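Local coordinates for protein aspartate aminotransferase (Thermotoga maritima, PDB 1O4S) that catalyses the pyridoxal-phosphate-dependent transfer of an amino group from L-aspartate to 2-oxoglutarate, giving oxaloacetate and L-glutamate, and works as a homodimer, at residues Phe340-Leu352 with Thr376-Ser388. Numbering follows the deposited sequence.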
ATOM      1  N   PHE B 340     -18.874 -25.305  15.108  1.00 34.02           N
ATOM      2  CA  PHE B 340     -18.357 -25.192  16.475  1.00 33.82           C
ATOM      3  C   PHE B 340     -18.293 -23.720  16.911  1.00 33.30           C
ATOM      4  O   PHE B 340     -18.717 -23.372  18.011  1.00 33.21           O
ATOM      5  CB  PHE B 340     -16.969 -25.834  16.605  1.00 33.70           C
ATOM      6  CG  PHE B 340     -16.431 -25.863  18.031  1.00 34.11           C
ATOM      7  CD1 PHE B 340     -16.499 -27.023  18.787  1.00 33.38           C
ATOM      8  CD2 PHE B 340     -15.851 -24.720  18.602  1.00 32.53           C
ATOM      9  CE1 PHE B 340     -16.004 -27.069  20.101  1.00 33.84           C
ATOM     10  CE2 PHE B 340     -15.359 -24.751  19.916  1.00 34.40           C
ATOM     11  CZ  PHE B 340     -15.423 -25.927  20.662  1.00 34.31           C
ATOM     12  N   CYS B 341     -17.777 -22.870  16.037  1.00 33.16           N
ATOM     13  CA  CYS B 341     -17.552 -21.462  16.356  1.00 33.32           C
ATOM     14  C   CYS B 341     -18.840 -20.655  16.337  1.00 33.72           C
ATOM     15  O   CYS B 341     -18.976 -19.705  17.116  1.00 33.16           O
ATOM     16  CB  CYS B 341     -16.560 -20.850  15.390  1.00 32.66           C
ATOM     17  SG  CYS B 341     -14.903 -21.498  15.607  1.00 33.25           S
ATOM     18  N   GLU B 342     -19.771 -21.031  15.450  1.00 33.65           N
ATOM     19  CA  GLU B 342     -21.074 -20.370  15.343  1.00 34.41           C
ATOM     20  C   GLU B 342     -21.867 -20.575  16.635  1.00 34.14           C
ATOM     21  O   GLU B 342     -22.468 -19.646  17.156  1.00 33.78           O
ATOM     22  CB  GLU B 342     -21.884 -20.910  14.137  1.00 35.10           C
ATOM     23  CG  GLU B 342     -21.448 -20.322  12.788  1.00 37.03           C
ATOM     24  CD  GLU B 342     -22.209 -20.902  11.582  1.00 40.91           C
ATOM     25  OE1 GLU B 342     -23.019 -21.855  11.740  1.00 40.79           O
ATOM     26  OE2 GLU B 342     -21.992 -20.387  10.449  1.00 43.75           O
ATOM     27  N   ARG B 343     -21.830 -21.797  17.142  1.00 34.27           N
ATOM     28  CA  ARG B 343     -22.609 -22.199  18.294  1.00 34.76           C
ATOM     29  C   ARG B 343     -22.027 -21.663  19.585  1.00 34.13           C
ATOM     30  O   ARG B 343     -22.753 -21.235  20.461  1.00 33.86           O
ATOM     31  CB  ARG B 343     -22.659 -23.717  18.369  1.00 35.67           C
ATOM     32  CG  ARG B 343     -23.442 -24.355  17.237  1.00 38.74           C
ATOM     33  CD  ARG B 343     -23.405 -25.884  17.202  1.00 42.78           C
ATOM     34  NE  ARG B 343     -23.795 -26.345  15.858  1.00 46.70           N
ATOM     35  CZ  ARG B 343     -25.000 -26.806  15.502  1.00 50.30           C
ATOM     36  NH1 ARG B 343     -25.994 -26.932  16.391  1.00 51.09           N
ATOM     37  NH2 ARG B 343     -25.203 -27.171  14.233  1.00 51.54           N
ATOM     38  N   LEU B 344     -20.709 -21.714  19.699  1.00 33.78           N
ATOM     39  CA  LEU B 344     -20.016 -21.209  20.871  1.00 33.53           C
ATOM     40  C   LEU B 344     -20.257 -19.707  20.955  1.00 33.34           C
ATOM     41  O   LEU B 344     -20.507 -19.173  22.032  1.00 33.58           O
ATOM     42  CB  LEU B 344     -18.520 -21.522  20.790  1.00 33.31           C
ATOM     43  CG  LEU B 344     -17.647 -21.056  21.957  1.00 33.08           C
ATOM     44  CD1 LEU B 344     -17.818 -21.933  23.161  1.00 31.81           C
ATOM     45  CD2 LEU B 344     -16.209 -21.049  21.539  1.00 33.01           C
ATOM     46  N   LEU B 345     -20.199 -19.026  19.822  1.00 32.97           N
ATOM     47  CA  LEU B 345     -20.541 -17.617  19.799  1.00 33.00           C
ATOM     48  C   LEU B 345     -21.980 -17.356  20.222  1.00 33.04           C
ATOM     49  O   LEU B 345     -22.221 -16.529  21.082  1.00 32.29           O
ATOM     50  CB  LEU B 345     -20.285 -17.003  18.434  1.00 33.10           C
ATOM     51  CG  LEU B 345     -20.564 -15.494  18.337  1.00 34.11           C
ATOM     52  CD1 LEU B 345     -19.690 -14.665  19.319  1.00 34.40           C
ATOM     53  CD2 LEU B 345     -20.360 -15.016  16.916  1.00 35.30           C
ATOM     54  N   GLU B 346     -22.944 -18.062  19.633  1.00 34.08           N
ATOM     55  CA  GLU B 346     -24.345 -17.750  19.887  1.00 34.44           C
ATOM     56  C   GLU B 346     -24.754 -18.176  21.308  1.00 33.91           C
ATOM     57  O   GLU B 346     -25.544 -17.493  21.931  1.00 33.72           O
ATOM     58  CB  GLU B 346     -25.262 -18.318  18.782  1.00 34.93           C
ATOM     59  CG  GLU B 346     -25.706 -19.776  18.952  1.00 38.98           C
ATOM     60  CD  GLU B 346     -26.218 -20.490  17.658  1.00 43.37           C
ATOM     61  OE1 GLU B 346     -26.559 -21.705  17.755  1.00 43.86           O
ATOM     62  OE2 GLU B 346     -26.267 -19.873  16.547  1.00 46.06           O
ATOM     63  N   GLU B 347     -24.172 -19.248  21.840  1.00 33.46           N
ATOM     64  CA  GLU B 347     -24.610 -19.811  23.123  1.00 34.48           C
ATOM     65  C   GLU B 347     -23.789 -19.264  24.315  1.00 33.80           C
ATOM     66  O   GLU B 347     -24.336 -18.998  25.386  1.00 32.87           O
ATOM     67  CB  GLU B 347     -24.566 -21.360  23.095  1.00 34.62           C
ATOM     68  CG  GLU B 347     -25.457 -22.001  22.013  1.00 38.69           C
ATOM     69  CD  GLU B 347     -25.358 -23.538  21.917  1.00 43.45           C
ATOM     70  OE1 GLU B 347     -24.906 -24.184  22.898  1.00 44.99           O
ATOM     71  OE2 GLU B 347     -25.753 -24.115  20.856  1.00 46.40           O
ATOM     72  N   LYS B 348     -22.477 -19.136  24.110  1.00 33.19           N
ATOM     73  CA  LYS B 348     -21.533 -18.764  25.168  1.00 33.33           C
ATOM     74  C   LYS B 348     -20.928 -17.380  24.974  1.00 33.15           C
ATOM     75  O   LYS B 348     -20.262 -16.887  25.872  1.00 33.23           O
ATOM     76  CB  LYS B 348     -20.383 -19.790  25.280  1.00 33.27           C
ATOM     77  CG  LYS B 348     -20.775 -21.194  25.774  1.00 33.15           C
ATOM     78  CD  LYS B 348     -21.563 -21.181  27.083  1.00 32.44           C
ATOM     79  CE  LYS B 348     -21.907 -22.577  27.508  1.00 33.13           C
ATOM     80  NZ  LYS B 348     -22.509 -22.592  28.858  1.00 32.66           N
ATOM     81  N   LYS B 349     -21.188 -16.757  23.821  1.00 32.47           N
ATOM     82  CA  LYS B 349     -20.657 -15.438  23.474  1.00 32.45           C
ATOM     83  C   LYS B 349     -19.131 -15.402  23.630  1.00 32.19           C
ATOM     84  O   LYS B 349     -18.553 -14.419  24.149  1.00 32.46           O
ATOM     85  CB  LYS B 349     -21.347 -14.306  24.250  1.00 32.37           C
ATOM     86  CG  LYS B 349     -22.792 -14.582  24.694  1.00 34.00           C
ATOM     87  CD  LYS B 349     -23.807 -14.452  23.592  1.00 34.06           C
ATOM     88  CE  LYS B 349     -25.227 -14.583  24.141  1.00 34.55           C
ATOM     89  NZ  LYS B 349     -25.732 -15.991  24.248  1.00 34.99           N
ATOM     90  N   VAL B 350     -18.497 -16.483  23.162  1.00 31.28           N
ATOM     91  CA  VAL B 350     -17.057 -16.531  22.927  1.00 30.93           C
ATOM     92  C   VAL B 350     -16.791 -16.697  21.444  1.00 30.63           C
ATOM     93  O   VAL B 350     -17.339 -17.598  20.791  1.00 29.87           O
ATOM     94  CB  VAL B 350     -16.362 -17.687  23.692  1.00 31.11           C
ATOM     95  CG1 VAL B 350     -14.844 -17.652  23.443  1.00 31.02           C
ATOM     96  CG2 VAL B 350     -16.692 -17.619  25.172  1.00 30.66           C
ATOM     97  N   ALA B 351     -15.934 -15.823  20.929  1.00 30.38           N
ATOM     98  CA  ALA B 351     -15.536 -15.817  19.531  1.00 30.08           C
ATOM     99  C   ALA B 351     -14.154 -16.451  19.270  1.00 30.12           C
ATOM    100  O   ALA B 351     -13.126 -15.977  19.750  1.00 29.43           O
ATOM    101  CB  ALA B 351     -15.595 -14.413  18.983  1.00 29.51           C
ATOM    102  N   LEU B 352     -14.167 -17.535  18.483  1.00 30.64           N
ATOM    103  CA  LEU B 352     -12.964 -18.173  17.950  1.00 30.65           C
ATOM    104  C   LEU B 352     -13.001 -18.196  16.413  1.00 31.11           C
ATOM    105  O   LEU B 352     -14.014 -17.894  15.786  1.00 31.31           O
ATOM    106  CB  LEU B 352     -12.802 -19.585  18.505  1.00 30.41           C
ATOM    107  CG  LEU B 352     -12.893 -19.772  20.029  1.00 30.06           C
ATOM    108  CD1 LEU B 352     -13.022 -21.230  20.435  1.00 29.06           C
ATOM    109  CD2 LEU B 352     -11.715 -19.172  20.707  1.00 30.67           C
ATOM    110  N   THR B 376      -9.878 -16.549  31.546  1.00 30.21           N
ATOM    111  CA  THR B 376     -10.385 -17.466  32.544  1.00 30.71           C
ATOM    112  C   THR B 376     -11.870 -17.654  32.365  1.00 30.80           C
ATOM    113  O   THR B 376     -12.365 -18.778  32.450  1.00 31.10           O
ATOM    114  CB  THR B 376     -10.121 -16.954  33.970  1.00 30.54           C
ATOM    115  OG1 THR B 376      -8.717 -16.889  34.212  1.00 32.14           O
ATOM    116  CG2 THR B 376     -10.606 -17.980  35.000  1.00 31.01           C
ATOM    117  N   GLU B 377     -12.579 -16.553  32.170  1.00 31.20           N
ATOM    118  CA  GLU B 377     -14.015 -16.605  31.967  1.00 32.77           C
ATOM    119  C   GLU B 377     -14.327 -17.322  30.655  1.00 32.38           C
ATOM    120  O   GLU B 377     -15.252 -18.109  30.617  1.00 31.78           O
ATOM    121  CB  GLU B 377     -14.639 -15.200  31.939  1.00 33.68           C
ATOM    122  CG  GLU B 377     -15.917 -15.082  32.765  1.00 38.90           C
ATOM    123  CD  GLU B 377     -17.208 -15.224  31.984  1.00 43.74           C
ATOM    124  OE1 GLU B 377     -17.404 -14.330  31.124  1.00 48.27           O
ATOM    125  OE2 GLU B 377     -18.031 -16.173  32.263  1.00 43.43           O
ATOM    126  N   ALA B 378     -13.562 -17.051  29.593  1.00 31.29           N
ATOM    127  CA  ALA B 378     -13.822 -17.686  28.297  1.00 31.66           C
ATOM    128  C   ALA B 378     -13.580 -19.180  28.387  1.00 31.80           C
ATOM    129  O   ALA B 378     -14.379 -19.957  27.887  1.00 31.70           O
ATOM    130  CB  ALA B 378     -12.971 -17.079  27.183  1.00 31.28           C
ATOM    131  N   LEU B 379     -12.494 -19.570  29.053  1.00 31.90           N
ATOM    132  CA  LEU B 379     -12.106 -20.976  29.171  1.00 32.08           C
ATOM    133  C   LEU B 379     -13.083 -21.759  30.028  1.00 32.22           C
ATOM    134  O   LEU B 379     -13.289 -22.965  29.787  1.00 32.38           O
ATOM    135  CB  LEU B 379     -10.686 -21.117  29.694  1.00 31.60           C
ATOM    136  CG  LEU B 379      -9.666 -20.806  28.595  1.00 33.06           C
ATOM    137  CD1 LEU B 379      -8.280 -20.458  29.160  1.00 34.73           C
ATOM    138  CD2 LEU B 379      -9.576 -21.974  27.624  1.00 33.10           C
ATOM    139  N   ASP B 380     -13.681 -21.058  30.995  1.00 32.42           N
ATOM    140  CA  ASP B 380     -14.834 -21.532  31.770  1.00 33.10           C
ATOM    141  C   ASP B 380     -15.993 -21.863  30.854  1.00 33.50           C
ATOM    142  O   ASP B 380     -16.579 -22.942  30.947  1.00 33.23           O
ATOM    143  CB  ASP B 380     -15.331 -20.434  32.732  1.00 33.10           C
ATOM    144  CG  ASP B 380     -14.680 -20.486  34.089  1.00 35.06           C
ATOM    145  OD1 ASP B 380     -14.901 -19.545  34.900  1.00 36.53           O
ATOM    146  OD2 ASP B 380     -13.958 -21.433  34.458  1.00 37.55           O
ATOM    147  N   ARG B 381     -16.358 -20.903  30.004  1.00 33.98           N
ATOM    148  CA  ARG B 381     -17.528 -21.052  29.129  1.00 34.61           C
ATOM    149  C   ARG B 381     -17.298 -22.148  28.109  1.00 35.18           C
ATOM    150  O   ARG B 381     -18.199 -22.926  27.814  1.00 34.08           O
ATOM    151  CB  ARG B 381     -17.828 -19.757  28.388  1.00 34.86           C
ATOM    152  CG  ARG B 381     -18.256 -18.586  29.252  1.00 34.33           C
ATOM    153  CD  ARG B 381     -18.175 -17.313  28.459  1.00 36.66           C
ATOM    154  NE  ARG B 381     -18.598 -16.123  29.187  1.00 36.91           N
ATOM    155  CZ  ARG B 381     -18.930 -14.978  28.602  1.00 35.28           C
ATOM    156  NH1 ARG B 381     -18.947 -14.871  27.273  1.00 34.09           N
ATOM    157  NH2 ARG B 381     -19.273 -13.941  29.348  1.00 35.87           N
ATOM    158  N   ILE B 382     -16.074 -22.195  27.583  1.00 36.35           N
ATOM    159  CA  ILE B 382     -15.669 -23.229  26.649  1.00 37.48           C
ATOM    160  C   ILE B 382     -15.776 -24.610  27.278  1.00 38.76           C
ATOM    161  O   ILE B 382     -16.194 -25.528  26.609  1.00 38.49           O
ATOM    162  CB  ILE B 382     -14.250 -22.945  26.085  1.00 37.52           C
ATOM    163  CG1 ILE B 382     -14.297 -21.739  25.139  1.00 36.53           C
ATOM    164  CG2 ILE B 382     -13.678 -24.180  25.325  1.00 38.18           C
ATOM    165  CD1 ILE B 382     -12.949 -21.291  24.659  1.00 36.86           C
ATOM    166  N   GLU B 383     -15.430 -24.732  28.565  1.00 40.91           N
ATOM    167  CA  GLU B 383     -15.428 -26.011  29.296  1.00 42.46           C
ATOM    168  C   GLU B 383     -16.863 -26.508  29.512  1.00 44.35           C
ATOM    169  O   GLU B 383     -17.168 -27.699  29.344  1.00 43.30           O
ATOM    170  CB  GLU B 383     -14.674 -25.867  30.633  1.00 42.51           C
ATOM    171  CG  GLU B 383     -14.528 -27.149  31.457  1.00 42.97           C
ATOM    172  CD  GLU B 383     -13.672 -26.997  32.727  1.00 44.74           C
ATOM    173  OE1 GLU B 383     -13.120 -25.908  33.001  1.00 44.85           O
ATOM    174  OE2 GLU B 383     -13.535 -27.993  33.471  1.00 46.15           O
ATOM    175  N   ASP B 384     -17.736 -25.570  29.865  1.00 47.02           N
ATOM    176  CA  ASP B 384     -19.175 -25.820  29.942  1.00 49.31           C
ATOM    177  C   ASP B 384     -19.786 -26.268  28.604  1.00 50.96           C
ATOM    178  O   ASP B 384     -20.674 -27.139  28.558  1.00 52.04           O
ATOM    179  CB  ASP B 384     -19.891 -24.561  30.434  1.00 49.49           C
ATOM    180  CG  ASP B 384     -19.771 -24.367  31.952  1.00 51.67           C
ATOM    181  OD1 ASP B 384     -19.069 -25.174  32.628  1.00 53.82           O
ATOM    182  OD2 ASP B 384     -20.361 -23.436  32.553  1.00 54.98           O
ATOM    183  N   PHE B 385     -19.314 -25.657  27.524  1.00 52.43           N
ATOM    184  CA  PHE B 385     -19.814 -25.918  26.191  1.00 53.40           C
ATOM    185  C   PHE B 385     -19.354 -27.316  25.744  1.00 55.46           C
ATOM    186  O   PHE B 385     -20.128 -28.078  25.133  1.00 55.79           O
ATOM    187  CB  PHE B 385     -19.298 -24.822  25.257  1.00 53.53           C
ATOM    188  CG  PHE B 385     -19.684 -24.996  23.828  1.00 51.31           C
ATOM    189  CD1 PHE B 385     -20.927 -24.586  23.383  1.00 49.24           C
ATOM    190  CD2 PHE B 385     -18.789 -25.539  22.923  1.00 49.63           C
ATOM    191  CE1 PHE B 385     -21.280 -24.718  22.052  1.00 48.52           C
ATOM    192  CE2 PHE B 385     -19.138 -25.682  21.598  1.00 49.55           C
ATOM    193  CZ  PHE B 385     -20.394 -25.270  21.161  1.00 48.38           C
ATOM    194  N   LEU B 386     -18.112 -27.662  26.080  1.00 57.04           N
ATOM    195  CA  LEU B 386     -17.576 -28.960  25.740  1.00 58.68           C
ATOM    196  C   LEU B 386     -18.289 -30.104  26.488  1.00 60.50           C
ATOM    197  O   LEU B 386     -18.284 -31.243  26.007  1.00 60.73           O
ATOM    198  CB  LEU B 386     -16.073 -29.010  26.015  1.00 58.56           C
ATOM    199  CG  LEU B 386     -15.188 -28.154  25.106  1.00 58.75           C
ATOM    200  CD1 LEU B 386     -13.722 -28.535  25.290  1.00 58.84           C
ATOM    201  CD2 LEU B 386     -15.602 -28.261  23.639  1.00 59.39           C
ATOM    202  N   ASN B 387     -18.884 -29.811  27.648  1.00 62.02           N
ATOM    203  CA  ASN B 387     -19.607 -30.809  28.440  1.00 63.21           C
ATOM    204  C   ASN B 387     -21.108 -30.511  28.420  1.00 64.33           C
ATOM    205  O   ASN B 387     -21.786 -30.740  29.415  1.00 65.19           O
ATOM    206  CB  ASN B 387     -19.096 -30.840  29.895  1.00 63.10           C
ATOM    207  CG  ASN B 387     -17.578 -31.011  29.996  1.00 63.38           C
ATOM    208  OD1 ASN B 387     -16.974 -31.852  29.323  1.00 64.19           O
ATOM    209  ND2 ASN B 387     -16.959 -30.213  30.859  1.00 63.63           N
ATOM    210  N   SER B 388     -21.603 -30.003  27.285  1.00 65.32           N
ATOM    211  CA  SER B 388     -23.012 -29.611  27.065  1.00 65.83           C
ATOM    212  C   SER B 388     -23.777 -29.213  28.338  1.00 66.21           C
ATOM    213  O   SER B 388     -23.466 -28.198  28.972  1.00 66.67           O
ATOM    214  CB  SER B 388     -23.777 -30.724  26.313  1.00 66.23           C
ATOM    215  OG  SER B 388     -23.426 -30.791  24.930  1.00 66.13           O
TER
HETATM  216  O   HOH W   1     -20.907 -21.282  30.780  1.00 46.95           O
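In the small domain of this aminotransferase of fold type I, the C-terminal helix 372-386 packs across helix 337-348, with Phe385 as a knob in a hole formed by Phe340, Leu344, Glu347 and Lys348, and also touches the strand that follows. The axes of the two helical segments cross at 112°. With CG anti to the backbone N (chi1 177°), the Phe385 ring reaches across to the other helix. Its edge meets a face of Phe340 in a T-shaped stack, planes 82° apart, CE2 lying 3.7 Å from Phe340 CE1. Leu344 CD1 covers one face of Phe385 in a CH-pi contact, 4.0 Å from the ring centroid, while Arg343 CB and Glu347 OE1 flank the ring edge. With an alanine in place of Phe385, the hole is likely to be left partly unfilled, and the face of Phe340 and the methyl of Leu344 would probably lose their aromatic partner. Leu386 CD2 approaches the edge of Phe340 near its plane.

At the helix end, Arg381 NH1 makes a weak hydrogen bond to Lys348 O (2.8 Å). Glu377 holds the same guanidinium from within its own helix, OE1 in a salt bridge to NH2 (2.6 Å) and OE2 bonded to NE. Val350 CG2 lies against Arg381 CD at 3.6 Å. A kink at chi2 turns the Lys348 chain past Phe385 CB, and one water bridges its NZ to Asp384 OD2, 2.8 Å from each. Deeper in, Ile382 meets Leu344, Val350 and Leu352.

Arg381 NH1 also bonds Asp42 O, just before strand 44-45, which pairs with strand 350-354. Phe340 and Leu352 rest on Val364 of strand 363-367, and Leu379 packs against helix 296-315, whose Arg312 forms salt bridges with Asp380 and Glu383.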